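Local coordinates for protein cyanophage-like gp41-1 intein (PDB 6QAZ) that probably carries out protein splicing as an intein, excising itself and joining the flanking sequences by a peptide bond, at residues A[119-123]-A[124-128]. Sequence-based numbering, arbitrary orientation.
Sequences FYAND and ILTHN
Over one face of the Tyr120 ring, almost above its centre, sits the Leu125 methyl CD1, in a CH-pi contact 4.0 Å from the centroid; the ring's edge is turned to the backbone, with Ile124 C near its plane. The Phe119 ring has Thr126 CG2 over one face, 3.7 Å from Phe119 CE1, while Asn128 CA approaches obliquely, 3.7 Å from Phe119 CE2. Thr126 OG1 lies anti to the backbone N (chi1 -163°), which puts CG2 against both the Phe119 ring and Ala121 CB and turns the hydroxyl to His66 and the Leu67 carbonyl. Strands 119-121 and 124-127 form a beta hairpin with a two-residue loop, Asn122 and Asp123, closed by a type I' turn, at the C-terminal end of the HINT fold of inteins. In the Phe119-Thr126 hydrogen-bonded pair Thr126 N lies 2.9 Å from Phe119 O; in the Ala121-Ile124 pair Ile124 N meets Ala121 O from above the carbonyl plane. Asn122 fastens the turn through OD1 to the backbone N of Gln10 and through ND2 to the carbonyl of Glu59. His127 ND1 holds Asn128 OXT in its ring plane at 2.8 Å; these are probably the penultimate His and terminal Asn that in inteins generally serve C-terminal cleavage.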
ATOM      1  N   PHE A 119      -2.466   4.331  -4.847  1.00 13.37           N
ATOM      2  CA  PHE A 119      -3.458   4.841  -3.908  1.00 13.20           C
ATOM      3  C   PHE A 119      -2.777   5.065  -2.569  1.00 12.90           C
ATOM      4  O   PHE A 119      -1.776   4.411  -2.237  1.00 13.22           O
ATOM      5  CB  PHE A 119      -4.689   3.931  -3.767  1.00 13.64           C
ATOM      6  CG  PHE A 119      -4.435   2.490  -3.403  1.00 13.82           C
ATOM      7  CD1 PHE A 119      -4.310   2.071  -2.099  1.00 13.67           C
ATOM      8  CD2 PHE A 119      -4.369   1.551  -4.383  1.00 15.49           C
ATOM      9  CE1 PHE A 119      -4.116   0.743  -1.790  1.00 13.84           C
ATOM     10  CE2 PHE A 119      -4.216   0.219  -4.066  1.00 16.12           C
ATOM     11  CZ  PHE A 119      -4.037  -0.184  -2.766  1.00 15.04           C
ATOM     12  N   TYR A 120      -3.339   5.962  -1.773  1.00 12.98           N
ATOM     13  CA  TYR A 120      -2.876   6.134  -0.397  1.00 13.36           C
ATOM     14  C   TYR A 120      -3.455   5.031   0.488  1.00 13.04           C
ATOM     15  O   TYR A 120      -4.657   4.754   0.490  1.00 14.06           O
ATOM     16  CB  TYR A 120      -3.310   7.505   0.135  1.00 14.11           C
ATOM     17  CG  TYR A 120      -2.513   8.660  -0.455  1.00 14.27           C
ATOM     18  CD1 TYR A 120      -1.180   8.832  -0.138  1.00 15.20           C
ATOM     19  CD2 TYR A 120      -3.063   9.574  -1.344  1.00 16.85           C
ATOM     20  CE1 TYR A 120      -0.410   9.859  -0.646  1.00 17.31           C
ATOM     21  CE2 TYR A 120      -2.294  10.631  -1.860  1.00 17.41           C
ATOM     22  CZ  TYR A 120      -0.965  10.759  -1.506  1.00 17.90           C
ATOM     23  OH  TYR A 120      -0.149  11.780  -1.966  1.00 21.00           O
ATOM     24  N   ALA A 121      -2.588   4.423   1.265  1.00 13.12           N
ATOM     25  CA  ALA A 121      -2.904   3.295   2.154  1.00 12.99           C
ATOM     26  C   ALA A 121      -2.357   3.677   3.518  1.00 12.86           C
ATOM     27  O   ALA A 121      -1.137   3.862   3.651  1.00 13.10           O
ATOM     28  CB  ALA A 121      -2.285   2.035   1.607  1.00 13.54           C
ATOM     29  N   ASN A 122      -3.223   3.879   4.491  1.00 13.21           N
ATOM     30  CA  ASN A 122      -2.783   4.479   5.786  1.00 13.44           C
ATOM     31  C   ASN A 122      -2.008   5.778   5.535  1.00 13.71           C
ATOM     32  O   ASN A 122      -1.047   6.085   6.254  1.00 14.48           O
ATOM     33  CB  ASN A 122      -1.983   3.505   6.612  1.00 14.09           C
ATOM     34  CG  ASN A 122      -2.723   2.240   6.929  1.00 13.57           C
ATOM     35  OD1 ASN A 122      -3.951   2.181   6.916  1.00 14.53           O
ATOM     36  ND2 ASN A 122      -1.994   1.218   7.247  1.00 20.26           N
ATOM     37  N   ASP A 123      -2.411   6.539   4.527  1.00 13.55           N
ATOM     38  CA  ASP A 123      -1.805   7.845   4.196  1.00 13.84           C
ATOM     39  C   ASP A 123      -0.395   7.712   3.614  1.00 13.45           C
ATOM     40  O   ASP A 123       0.283   8.724   3.469  1.00 15.81           O
ATOM     41  CB  ASP A 123      -1.839   8.829   5.346  1.00 15.68           C
ATOM     42  CG  ASP A 123      -3.212   9.231   5.768  1.00 20.32           C
ATOM     43  OD1 ASP A 123      -4.041   9.415   4.890  1.00 22.72           O
ATOM     44  OD2 ASP A 123      -3.432   9.433   6.979  1.00 24.28           O
ATOM     45  N   ILE A 124       0.006   6.505   3.218  1.00 13.20           N
ATOM     46  CA  ILE A 124       1.281   6.240   2.534  1.00 12.90           C
ATOM     47  C   ILE A 124       0.952   5.930   1.079  1.00 12.78           C
ATOM     48  O   ILE A 124       0.118   5.087   0.802  1.00 13.20           O
ATOM     49  CB  ILE A 124       2.022   5.061   3.183  1.00 12.66           C
ATOM     50  CG1 ILE A 124       2.299   5.335   4.663  1.00 13.24           C
ATOM     51  CG2 ILE A 124       3.289   4.751   2.413  1.00 13.70           C
ATOM     52  CD1 ILE A 124       2.877   4.165   5.413  1.00 14.27           C
ATOM     53  N   LEU A 125       1.636   6.579   0.139  1.00 12.90           N
ATOM     54  CA  LEU A 125       1.379   6.286  -1.276  1.00 13.08           C
ATOM     55  C   LEU A 125       1.948   4.918  -1.605  1.00 12.83           C
ATOM     56  O   LEU A 125       3.144   4.630  -1.391  1.00 13.47           O
ATOM     57  CB  LEU A 125       2.002   7.364  -2.146  1.00 13.39           C
ATOM     58  CG  LEU A 125       1.564   7.338  -3.607  1.00 13.65           C
ATOM     59  CD1 LEU A 125       0.075   7.595  -3.788  1.00 14.58           C
ATOM     60  CD2 LEU A 125       2.357   8.389  -4.378  1.00 15.34           C
ATOM     61  N   THR A 126       1.110   4.046  -2.135  1.00 13.06           N
ATOM     62  CA  THR A 126       1.509   2.687  -2.480  1.00 13.19           C
ATOM     63  C   THR A 126       1.037   2.347  -3.880  1.00 13.25           C
ATOM     64  O   THR A 126       0.154   3.011  -4.433  1.00 14.21           O
ATOM     65  CB  THR A 126       1.029   1.688  -1.432  1.00 13.06           C
ATOM     66  OG1 THR A 126       1.751   0.460  -1.582  1.00 14.28           O
ATOM     67  CG2 THR A 126      -0.437   1.357  -1.527  1.00 13.96           C
ATOM     68  N   HIS A 127       1.667   1.346  -4.473  1.00 13.00           N
ATOM     69  CA  HIS A 127       1.189   0.794  -5.733  1.00 14.15           C
ATOM     70  C   HIS A 127       0.143  -0.252  -5.425  1.00 14.75           C
ATOM     71  O   HIS A 127       0.181  -0.867  -4.339  1.00 16.89           O
ATOM     72  CB  HIS A 127       2.393   0.244  -6.475  1.00 16.19           C
ATOM     73  CG  HIS A 127       2.134  -0.176  -7.846  1.00 16.23           C
ATOM     74  ND1 HIS A 127       1.513  -1.349  -8.194  1.00 19.41           N
ATOM     75  CD2 HIS A 127       2.420   0.457  -8.992  1.00 17.09           C
ATOM     76  CE1 HIS A 127       1.456  -1.400  -9.530  1.00 20.34           C
ATOM     77  NE2 HIS A 127       2.029  -0.344 -10.029  1.00 18.18           N
ATOM     78  N   ASN A 128      -0.774  -0.466  -6.334  1.00 14.36           N
ATOM     79  CA  ASN A 128      -1.755  -1.529  -6.128  1.00 15.72           C
ATOM     80  C   ASN A 128      -1.053  -2.856  -5.924  1.00 17.18           C
ATOM     81  O   ASN A 128      -1.567  -3.696  -5.160  1.00 19.34           O
ATOM     82  CB  ASN A 128      -2.884  -1.481  -7.153  1.00 15.41           C
ATOM     83  CG  ASN A 128      -2.569  -1.623  -8.639  1.00 15.56           C
ATOM     84  OD1 ASN A 128      -3.342  -1.128  -9.466  1.00 15.87           O
ATOM     85  ND2 ASN A 128      -1.520  -2.326  -9.007  1.00 18.32           N
ATOM     86  OXT ASN A 128       0.030  -3.041  -6.551  1.00 18.60           O
TER